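Local coordinates for trichothecene 3-O-acetyltransferase TRI101 (Fusarium sporotrichioides, PDB 2ZBA), which transfers an acetyl group from acetyl-CoA to the 3-hydroxyl of trichothecenes during the biosynthesis of mycotoxins such as T-2 toxin, at residues 29-34 with 120-125; 395-398 with 403-406; 420-425 with 429-434. One frame throughout, in Å; residues are numbered along the deposited sequence. Where two conformers were deposited one is given.

Interaction 1 (29-34 with 120-125); sequences YTQISL and FDENVV
Gln31 and Glu122 make the one hydrogen bond of a small buried contact, in which strand 29-37 of the N-terminal half meets the start of the short helix 122-125. Gln31 NE2 donates to Glu122 OE1 at 3.1 Å. The bond is bent, 137° at the hydrogen: the acceptor lies 24° out of the amide plane, and the donor reaches OE1 on the anti side of the carboxylate. Amide and carboxylate stand almost perpendicular, and the two side chains cross at about a right angle. Glu122 CG sits between the backbone N and carbonyl carbon (chi1 72°), and the chain runs extended from there to bring OE1 to the amide. OE1 also accepts from Thr130 N and OE2 pairs with Lys129, so the carboxylate is held at both oxygens, while Gln31 OE1 is bonded to Arg410.

Two residues further along the strand, Ser33 places CB 4.1 Å from Phe120 CD1, oblique to the ring, and its OG, hydrogen-bonded to Thr160, lies near Val125 CG2. Asp121 is the N-cap of helix 122-125: its OD1 accepts from Asn123 N at 3.0 Å, the donor lying above the carboxylate plane.

Strand 29-37 lies between strands 156-164 and 407-409 in a mixed sheet; helix 170-184 packs against Thr30 and Ile32, whereas Gln31 and Ser33 direct their side chains to the 120-125 segment.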
loop_
_atom_site.group_PDB
_atom_site.type_symbol
_atom_site.label_atom_id
_atom_site.label_comp_id
_atom_site.label_asym_id
_atom_site.label_seq_id
_atom_site.Cartn_x
_atom_site.Cartn_y
_atom_site.Cartn_z
ATOM N N TYR A 29 3.160 3.435 -9.224
ATOM C CA TYR A 29 2.002 2.552 -9.347
ATOM C C TYR A 29 1.955 1.570 -8.191
ATOM O O TYR A 29 2.928 0.872 -7.921
ATOM C CB TYR A 29 1.988 1.800 -10.684
ATOM C CG TYR A 29 1.387 2.628 -11.778
ATOM C CD1 TYR A 29 2.193 3.413 -12.613
ATOM C CD2 TYR A 29 0.021 2.656 -11.972
ATOM C CE1 TYR A 29 1.638 4.210 -13.618
ATOM C CE2 TYR A 29 -0.547 3.440 -12.976
ATOM C CZ TYR A 29 0.266 4.203 -13.793
ATOM O OH TYR A 29 -0.300 4.974 -14.774
ATOM N N THR A 30 0.825 1.545 -7.491
ATOM C CA THR A 30 0.567 0.493 -6.509
ATOM C C THR A 30 0.130 -0.784 -7.216
ATOM O O THR A 30 -0.778 -0.751 -8.043
ATOM C CB THR A 30 -0.509 0.911 -5.498
ATOM O OG1 THR A 30 -0.066 2.076 -4.792
ATOM C CG2 THR A 30 -0.764 -0.216 -4.467
ATOM N N GLN A 31 0.771 -1.900 -6.862
ATOM C CA GLN A 31 0.504 -3.209 -7.470
ATOM C C GLN A 31 0.018 -4.246 -6.444
ATOM O O GLN A 31 0.510 -4.270 -5.322
ATOM C CB GLN A 31 1.770 -3.764 -8.123
ATOM C CG GLN A 31 2.368 -2.924 -9.238
ATOM C CD GLN A 31 3.760 -3.351 -9.571
ATOM O OE1 GLN A 31 4.492 -3.855 -8.704
ATOM N NE2 GLN A 31 4.164 -3.157 -10.839
ATOM N N ILE A 32 -0.934 -5.100 -6.845
ATOM C CA ILE A 32 -1.388 -6.218 -5.998
ATOM C C ILE A 32 -1.760 -7.427 -6.867
ATOM O O ILE A 32 -2.390 -7.277 -7.911
ATOM C CB ILE A 32 -2.564 -5.814 -5.052
ATOM C CG1 ILE A 32 -2.870 -6.912 -4.017
ATOM C CG2 ILE A 32 -3.820 -5.457 -5.852
ATOM C CD1 ILE A 32 -1.880 -7.007 -2.853
ATOM N N SER A 33 -1.352 -8.623 -6.439
ATOM C CA SER A 33 -1.602 -9.825 -7.243
ATOM C C SER A 33 -2.491 -10.803 -6.507
ATOM O O SER A 33 -2.231 -11.121 -5.343
ATOM C CB SER A 33 -0.304 -10.540 -7.607
ATOM O OG SER A 33 0.511 -9.725 -8.392
ATOM N N LEU A 34 -3.518 -11.294 -7.202
ATOM C CA LEU A 34 -4.423 -12.305 -6.645
ATOM C C LEU A 34 -4.225 -13.595 -7.424
ATOM O O LEU A 34 -4.420 -13.613 -8.638
ATOM C CB LEU A 34 -5.882 -11.857 -6.716
ATOM C CG LEU A 34 -6.383 -10.815 -5.699
ATOM C CD1 LEU A 34 -5.489 -9.548 -5.601
ATOM C CD2 LEU A 34 -7.847 -10.436 -5.981
ATOM N N PHE A 120 7.156 -13.337 -7.527
ATOM C CA PHE A 120 6.225 -12.306 -7.972
ATOM C C PHE A 120 7.014 -11.119 -8.515
ATOM O O PHE A 120 6.831 -9.984 -8.067
ATOM C CB PHE A 120 5.297 -11.861 -6.843
ATOM C CG PHE A 120 4.261 -12.873 -6.467
ATOM C CD1 PHE A 120 3.008 -12.860 -7.070
ATOM C CD2 PHE A 120 4.532 -13.834 -5.496
ATOM C CE1 PHE A 120 2.047 -13.789 -6.726
ATOM C CE2 PHE A 120 3.572 -14.771 -5.139
ATOM C CZ PHE A 120 2.335 -14.755 -5.750
ATOM N N ASP A 121 7.901 -11.405 -9.472
ATOM C CA ASP A 121 8.631 -10.375 -10.217
ATOM C C ASP A 121 7.629 -9.461 -10.900
ATOM O O ASP A 121 6.799 -9.935 -11.662
ATOM C CB ASP A 121 9.525 -11.046 -11.260
ATOM C CG ASP A 121 10.585 -10.107 -11.826
ATOM O OD1 ASP A 121 10.392 -8.872 -11.818
ATOM O OD2 ASP A 121 11.630 -10.617 -12.276
ATOM N N GLU A 122 7.681 -8.157 -10.628
ATOM C CA GLU A 122 6.719 -7.220 -11.229
ATOM C C GLU A 122 6.872 -7.195 -12.760
ATOM O O GLU A 122 5.943 -6.884 -13.481
ATOM C CB GLU A 122 6.907 -5.797 -10.680
ATOM C CG GLU A 122 8.171 -5.100 -11.181
ATOM C CD GLU A 122 8.275 -3.642 -10.760
ATOM O OE1 GLU A 122 7.246 -3.031 -10.404
ATOM O OE2 GLU A 122 9.399 -3.111 -10.793
ATOM N N ASN A 123 8.067 -7.532 -13.222
ATOM C CA ASN A 123 8.389 -7.536 -14.629
ATOM C C ASN A 123 7.649 -8.685 -15.311
ATOM O O ASN A 123 7.202 -8.572 -16.467
ATOM C CB ASN A 123 9.910 -7.623 -14.787
ATOM C CG ASN A 123 10.642 -6.405 -14.158
ATOM O OD1 ASN A 123 11.507 -6.557 -13.287
ATOM N ND2 ASN A 123 10.284 -5.206 -14.599
ATOM N N VAL A 124 7.464 -9.765 -14.550
ATOM C CA VAL A 124 6.770 -10.969 -15.028
ATOM C C VAL A 124 5.238 -10.845 -14.879
ATOM O O VAL A 124 4.490 -11.187 -15.801
ATOM C CB VAL A 124 7.302 -12.259 -14.297
ATOM C CG1 VAL A 124 6.483 -13.486 -14.657
ATOM C CG2 VAL A 124 8.772 -12.511 -14.597
ATOM N N VAL A 125 4.768 -10.347 -13.731
ATOM C CA VAL A 125 3.330 -10.403 -13.432
ATOM C C VAL A 125 2.501 -9.118 -13.563
ATOM O O VAL A 125 1.265 -9.185 -13.605
ATOM C CB VAL A 125 3.035 -11.103 -12.056
ATOM C CG1 VAL A 125 3.479 -12.573 -12.092
ATOM C CG2 VAL A 125 3.680 -10.336 -10.876
#

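Interaction 2 (395-398 with 403-406); sequences EYDF and GKPE
The backbones of 395-398 and 403-406 draw together without forming a regular strand pair, their closest CA atoms being those of Asp397 and Lys404, 5.0 Å apart. The side chain of Lys404 does most of the joining. Its CG lies beside the backbone N (chi1 -88°), and bends at chi2 and chi4 turn the chain back over the peptide that follows Glu395, setting the ammonium between two oxygens. NZ donates to Glu395 O at 2.8 Å, approaching from above the carbonyl plane, 38° out of it, with a C=O...N angle of 141°. The same nitrogen forms a salt bridge with Asp397 OD1 at 3.0 Å. Glu395 OE1 comes to 4.1 Å from Lys404 CE but is 4.9 Å from Lys404 NZ, too far for a salt bridge, though its charge probably adds to the attraction.

Both segments belong to the irregular connection between strands 383-387 and 407-409. In this BAHD-superfamily acyltransferase the C-terminal part of the chain adds its edge strand 407-409 to the five-stranded mixed sheet of the N-terminal part, and 403-406 leads into that strand. A water molecule spans the loop, donating to Asp397 O and to Gly403 O, each at 2.8 Å, and Asp397 CB lies 3.6 Å from Gly403 O. Gly403 has a positive phi, which favours glycine.

On the inner side, Pro405 CD packs against Tyr396 O at 3.2 Å, a carbonyl that accepts a hydrogen bond from Tyr36 OH, on strand 29-37. The Tyr396 ring turns from the 403-406 segment to helix 170-184, where its hydroxyl bonds to Asp174. Asp397 OD2 instead accepts from Gly399 N, in the same loop, and forms a salt bridge with Arg185, just past the C-terminal end of that helix.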
loop_
_atom_site.group_PDB
_atom_site.type_symbol
_atom_site.label_atom_id
_atom_site.label_comp_id
_atom_site.label_asym_id
_atom_site.label_seq_id
_atom_site.Cartn_x
_atom_site.Cartn_y
_atom_site.Cartn_z
ATOM N N GLU A 395 -11.416 -11.807 -0.630
ATOM C CA GLU A 395 -12.841 -12.087 -0.788
ATOM C C GLU A 395 -13.383 -12.048 -2.227
ATOM O O GLU A 395 -14.529 -12.429 -2.457
ATOM C CB GLU A 395 -13.667 -11.121 0.076
ATOM C CG GLU A 395 -13.435 -11.283 1.586
ATOM C CD GLU A 395 -13.832 -12.663 2.093
ATOM O OE1 GLU A 395 -14.883 -13.194 1.643
ATOM O OE2 GLU A 395 -13.086 -13.216 2.930
ATOM N N TYR A 396 -12.589 -11.565 -3.185
ATOM C CA TYR A 396 -13.118 -11.310 -4.524
ATOM C C TYR A 396 -12.862 -12.499 -5.438
ATOM O O TYR A 396 -11.743 -13.001 -5.511
ATOM C CB TYR A 396 -12.540 -10.028 -5.145
ATOM C CG TYR A 396 -12.412 -8.854 -4.186
ATOM C CD1 TYR A 396 -13.366 -8.626 -3.191
ATOM C CD2 TYR A 396 -11.345 -7.958 -4.297
ATOM C CE1 TYR A 396 -13.236 -7.557 -2.294
ATOM C CE2 TYR A 396 -11.219 -6.873 -3.421
ATOM C CZ TYR A 396 -12.163 -6.683 -2.427
ATOM O OH TYR A 396 -12.059 -5.622 -1.568
ATOM N N ASP A 397 -13.918 -12.932 -6.122
ATOM C CA ASP A 397 -13.864 -14.104 -6.999
ATOM C C ASP A 397 -14.010 -13.717 -8.472
ATOM O O ASP A 397 -13.557 -14.454 -9.345
ATOM C CB ASP A 397 -14.934 -15.130 -6.589
ATOM C CG ASP A 397 -16.351 -14.576 -6.685
ATOM O OD1 ASP A 397 -16.919 -14.245 -5.630
ATOM O OD2 ASP A 397 -16.898 -14.460 -7.802
ATOM N N PHE A 398 -14.634 -12.559 -8.721
ATOM C CA PHE A 398 -14.804 -11.944 -10.064
ATOM C C PHE A 398 -15.702 -12.725 -11.040
ATOM O O PHE A 398 -15.566 -12.573 -12.262
ATOM C CB PHE A 398 -13.450 -11.681 -10.748
ATOM C CG PHE A 398 -12.542 -10.762 -9.992
ATOM C CD1 PHE A 398 -12.690 -9.383 -10.088
ATOM C CD2 PHE A 398 -11.512 -11.278 -9.201
ATOM C CE1 PHE A 398 -11.836 -8.527 -9.387
ATOM C CE2 PHE A 398 -10.658 -10.437 -8.496
ATOM C CZ PHE A 398 -10.825 -9.051 -8.591
ATOM N N GLY A 403 -13.408 -19.877 -7.065
ATOM C CA GLY A 403 -13.398 -19.589 -5.627
ATOM C C GLY A 403 -12.618 -18.307 -5.322
ATOM O O GLY A 403 -12.252 -17.542 -6.222
ATOM N N LYS A 404 -12.355 -18.091 -4.039
ATOM C CA LYS A 404 -11.613 -16.927 -3.567
ATOM C C LYS A 404 -10.117 -17.165 -3.754
ATOM O O LYS A 404 -9.695 -18.318 -3.873
ATOM C CB LYS A 404 -11.944 -16.695 -2.095
ATOM C CG LYS A 404 -13.170 -15.806 -1.865
ATOM C CD LYS A 404 -14.478 -16.556 -1.774
ATOM C CE LYS A 404 -15.650 -15.578 -1.569
ATOM N NZ LYS A 404 -16.029 -14.815 -2.804
ATOM N N PRO A 405 -9.300 -16.084 -3.776
ATOM C CA PRO A 405 -7.858 -16.231 -3.964
ATOM C C PRO A 405 -7.165 -17.202 -2.994
ATOM O O PRO A 405 -7.488 -17.243 -1.794
ATOM C CB PRO A 405 -7.330 -14.807 -3.747
ATOM C CG PRO A 405 -8.472 -13.918 -4.099
ATOM C CD PRO A 405 -9.691 -14.663 -3.641
ATOM N N GLU A 406 -6.217 -17.973 -3.516
ATOM C CA GLU A 406 -5.344 -18.787 -2.674
ATOM C C GLU A 406 -4.202 -17.964 -2.069
ATOM O O GLU A 406 -3.683 -18.277 -0.985
ATOM C CB GLU A 406 -4.789 -19.948 -3.493
ATOM C CG GLU A 406 -4.170 -21.061 -2.680
ATOM C CD GLU A 406 -3.774 -22.233 -3.582
ATOM O OE1 GLU A 406 -4.599 -22.622 -4.428
ATOM O OE2 GLU A 406 -2.646 -22.743 -3.459
HETATM O O HOH W 1 -13.028 -17.111 -8.833
#

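Interaction 3 (420-425 with 429-434); sequences MYFMPK and GEFTAS. With ZBA (12,13-Epoxytrichothec-9-ene-3,4,8,15-tetrol-4,15-diacetate-8-isovalerate), chain F.
Tyr421 and Ser434 face each other across a strand pair, their CB atoms 4.3 Å apart on one face of the sheet, yet the tyrosine sends its side chain on to the bound toxin: its hydroxyl donates a hydrogen bond to O10 of the T-2 ligand at 2.8 Å. With CG beside the backbone N (chi1 -64°), the ring extends from the sheet, and O10 lies obliquely to it.

Three backbone bonds hold the strands. Tyr421 and Ser434 form an antiparallel hydrogen-bonded pair, Tyr421 N to Ser434 O and Ser434 N to Tyr421 O; the first lies in the carbonyl plane, the second is tilted 26° from it. Beyond the strand end, Met423 N donates to Thr432 O at 2.9 Å, nearly along the C=O axis. In the same pair the return bond is replaced by a water, which donates to Met423 O and accepts from Thr432 N.

The arrangement is a beta hairpin of strands 419-422 and 431-438, adjacent in the mixed sheet that carries Ser386, a CoA-binding residue, on neighbouring strand 383-387. Phe422 and Ala433, a non-hydrogen-bonded pair, point to the opposite face from Tyr421, where Phe422 packs on helix 269-285. There the edge of Phe431 is turned to the face of Phe422 in an offset edge-to-face pair, centroids 5.8 Å apart and planes at 70°. Ala433 CB sits at the edge of the Phe422 ring, 3.8 Å from CD1.

The aliphatic chain of Lys425 meets one side of the Phe431 ring obliquely, CD 3.6 Å from CE1, and its CE reaches Gly429 CA at 3.8 Å. Met423, a selenomethionine, bends its chain so that CE comes to 4.1 Å from Ser434 CB.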
loop_
_atom_site.group_PDB
_atom_site.type_symbol
_atom_site.label_atom_id
_atom_site.label_comp_id
_atom_site.label_asym_id
_atom_site.label_seq_id
_atom_site.Cartn_x
_atom_site.Cartn_y
_atom_site.Cartn_z
HETATM N N MSE A 420 8.469 -1.118 3.948
HETATM C CA MSE A 420 7.749 -2.295 4.415
HETATM C C MSE A 420 6.241 -2.217 4.178
HETATM O O MSE A 420 5.661 -1.124 4.115
HETATM C CB MSE A 420 8.029 -2.522 5.905
HETATM C CG MSE A 420 9.489 -2.776 6.207
HETATM SE SE MSE A 420 9.844 -3.132 8.037
HETATM C CE MSE A 420 11.747 -2.812 8.049
ATOM N N TYR A 421 5.616 -3.388 4.060
ATOM C CA TYR A 421 4.166 -3.517 3.936
ATOM C C TYR A 421 3.682 -4.647 4.801
ATOM O O TYR A 421 4.421 -5.609 5.015
ATOM C CB TYR A 421 3.763 -3.850 2.490
ATOM C CG TYR A 421 4.117 -2.759 1.508
ATOM C CD1 TYR A 421 3.247 -1.691 1.289
ATOM C CD2 TYR A 421 5.330 -2.781 0.814
ATOM C CE1 TYR A 421 3.575 -0.674 0.402
ATOM C CE2 TYR A 421 5.666 -1.755 -0.081
ATOM C CZ TYR A 421 4.781 -0.718 -0.280
ATOM O OH TYR A 421 5.083 0.300 -1.166
ATOM N N PHE A 422 2.432 -4.559 5.252
ATOM C CA PHE A 422 1.702 -5.763 5.657
ATOM C C PHE A 422 0.711 -6.066 4.549
ATOM O O PHE A 422 0.039 -5.158 4.054
ATOM C CB PHE A 422 0.897 -5.602 6.960
ATOM C CG PHE A 422 1.712 -5.288 8.187
ATOM C CD1 PHE A 422 3.047 -5.670 8.306
ATOM C CD2 PHE A 422 1.113 -4.627 9.261
ATOM C CE1 PHE A 422 3.767 -5.374 9.463
ATOM C CE2 PHE A 422 1.832 -4.322 10.393
ATOM C CZ PHE A 422 3.150 -4.708 10.503
HETATM N N MSE A 423 0.603 -7.347 4.187
HETATM C CA MSE A 423 -0.338 -7.805 3.175
HETATM C C MSE A 423 -1.747 -7.777 3.763
HETATM O O MSE A 423 -1.893 -7.683 4.981
HETATM C CB MSE A 423 0.031 -9.243 2.736
HETATM C CG MSE A 423 1.337 -9.397 1.915
HETATM SE SE MSE A 423 1.479 -8.283 0.278
HETATM C CE MSE A 423 2.250 -6.670 1.085
ATOM N N PRO A 424 -2.791 -7.838 2.912
ATOM C CA PRO A 424 -4.143 -8.014 3.429
ATOM C C PRO A 424 -4.226 -9.274 4.289
ATOM O O PRO A 424 -3.655 -10.305 3.925
ATOM C CB PRO A 424 -4.985 -8.185 2.162
ATOM C CG PRO A 424 -4.229 -7.486 1.117
ATOM C CD PRO A 424 -2.784 -7.721 1.441
ATOM N N LYS A 425 -4.921 -9.173 5.418
ATOM C CA LYS A 425 -4.888 -10.207 6.444
ATOM C C LYS A 425 -5.675 -11.411 5.958
ATOM O O LYS A 425 -6.854 -11.291 5.556
ATOM C CB LYS A 425 -5.434 -9.639 7.765
ATOM C CG LYS A 425 -5.674 -10.622 8.894
ATOM C CD LYS A 425 -6.413 -9.905 10.012
ATOM C CE LYS A 425 -7.342 -10.821 10.796
ATOM N NZ LYS A 425 -8.343 -9.975 11.548
ATOM N N GLY A 429 -6.402 -15.193 9.759
ATOM C CA GLY A 429 -5.783 -14.248 10.691
ATOM C C GLY A 429 -4.285 -14.125 10.518
ATOM O O GLY A 429 -3.633 -13.371 11.231
ATOM N N GLU A 430 -3.726 -14.879 9.575
ATOM C CA GLU A 430 -2.294 -14.829 9.330
ATOM C C GLU A 430 -1.938 -13.479 8.736
ATOM O O GLU A 430 -2.676 -12.949 7.896
ATOM C CB GLU A 430 -1.853 -15.954 8.375
ATOM C CG GLU A 430 -0.367 -15.915 7.996
ATOM C CD GLU A 430 -0.054 -16.690 6.714
ATOM O OE1 GLU A 430 -0.647 -16.400 5.643
ATOM O OE2 GLU A 430 0.805 -17.596 6.778
ATOM N N PHE A 431 -0.809 -12.947 9.193
ATOM C CA PHE A 431 -0.225 -11.716 8.684
ATOM C C PHE A 431 1.005 -12.081 7.904
ATOM O O PHE A 431 1.700 -13.029 8.239
ATOM C CB PHE A 431 0.209 -10.777 9.822
ATOM C CG PHE A 431 -0.810 -9.748 10.199
ATOM C CD1 PHE A 431 -2.081 -10.118 10.594
ATOM C CD2 PHE A 431 -0.476 -8.388 10.186
ATOM C CE1 PHE A 431 -3.014 -9.170 10.964
ATOM C CE2 PHE A 431 -1.396 -7.424 10.546
ATOM C CZ PHE A 431 -2.675 -7.806 10.939
ATOM N N THR A 432 1.272 -11.312 6.860
ATOM C CA THR A 432 2.560 -11.403 6.177
ATOM C C THR A 432 3.085 -9.993 5.998
ATOM O O THR A 432 2.332 -9.091 5.638
ATOM C CB THR A 432 2.416 -12.126 4.820
ATOM O OG1 THR A 432 2.056 -13.489 5.066
ATOM C CG2 THR A 432 3.716 -12.083 4.017
ATOM N N ALA A 433 4.365 -9.814 6.288
ATOM C CA ALA A 433 5.036 -8.544 6.123
ATOM C C ALA A 433 6.002 -8.658 4.957
ATOM O O ALA A 433 6.805 -9.594 4.888
ATOM C CB ALA A 433 5.796 -8.157 7.396
ATOM N N SER A 434 5.919 -7.705 4.043
ATOM C CA SER A 434 6.907 -7.601 2.978
ATOM C C SER A 434 7.932 -6.578 3.472
ATOM O O SER A 434 7.582 -5.445 3.815
ATOM C CB SER A 434 6.253 -7.199 1.661
ATOM O OG SER A 434 7.154 -7.383 0.585
HETATM O O18 ZBA F . 9.609 5.243 -0.260
HETATM C C44 ZBA F . 9.167 5.770 -1.250
HETATM C C45 ZBA F . 9.653 7.026 -1.879
HETATM C C46 ZBA F . 9.668 7.040 -3.356
HETATM C C48 ZBA F . 10.478 6.152 -4.156
HETATM C C47 ZBA F . 8.871 7.980 -4.188
HETATM O O17 ZBA F . 8.138 5.211 -1.887
HETATM C C31 ZBA F . 7.351 4.143 -1.277
HETATM C C30 ZBA F . 6.547 4.665 -0.098
HETATM C C32 ZBA F . 6.571 3.525 -2.395
HETATM C C39 ZBA F . 7.406 2.960 -3.503
HETATM C C33 ZBA F . 5.257 3.476 -2.361
HETATM C C34 ZBA F . 4.438 3.960 -1.215
HETATM O O10 ZBA F . 4.198 2.813 -0.315
HETATM C C29 ZBA F . 5.069 5.122 -0.363
HETATM C C38 ZBA F . 5.058 6.418 -1.204
HETATM O O12 ZBA F . 6.095 7.316 -0.741
HETATM C C40 ZBA F . 5.955 8.604 -1.047
HETATM C C41 ZBA F . 7.128 9.404 -0.586
HETATM O O13 ZBA F . 5.053 9.064 -1.595
HETATM C C28 ZBA F . 4.232 5.325 1.000
HETATM C C37 ZBA F . 4.758 6.547 1.803
HETATM C C35 ZBA F . 4.293 3.996 1.776
HETATM C C25 ZBA F . 3.516 3.075 0.927
HETATM C C36 ZBA F . 5.232 3.603 2.795
HETATM O O11 ZBA F . 3.884 3.956 3.145
HETATM C C27 ZBA F . 2.661 5.358 0.722
HETATM C C26 ZBA F . 2.249 3.902 0.872
HETATM O O16 ZBA F . 1.388 3.429 -0.132
HETATM O O14 ZBA F . 1.845 6.174 1.618
HETATM O O HOH W 2 -0.692 -9.198 6.868
#

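How the interactions relate
From the N terminus, interaction 1 closes the longest loop, bringing residues 120-125 back to strand 29-37 across 85 intervening residues. Interaction 2 follows as a short loop closure, with only four residues between its segments, in the connection from strand 383-387 to strand 407-409. Interaction 3 comes last, closing the hairpin of strands 419-422 and 431-438 over three residues. The three loops lie in series, neither nesting nor crossing. In space interactions 1 and 2 touch: Leu34 CD2 packs 3.8 Å from Phe398 CE2 and also on Pro405, joining the five-stranded mixed sheet that includes strands 29-37 and 407-409 to that loop. Interaction 3 belongs to the other large sheet and touches neither.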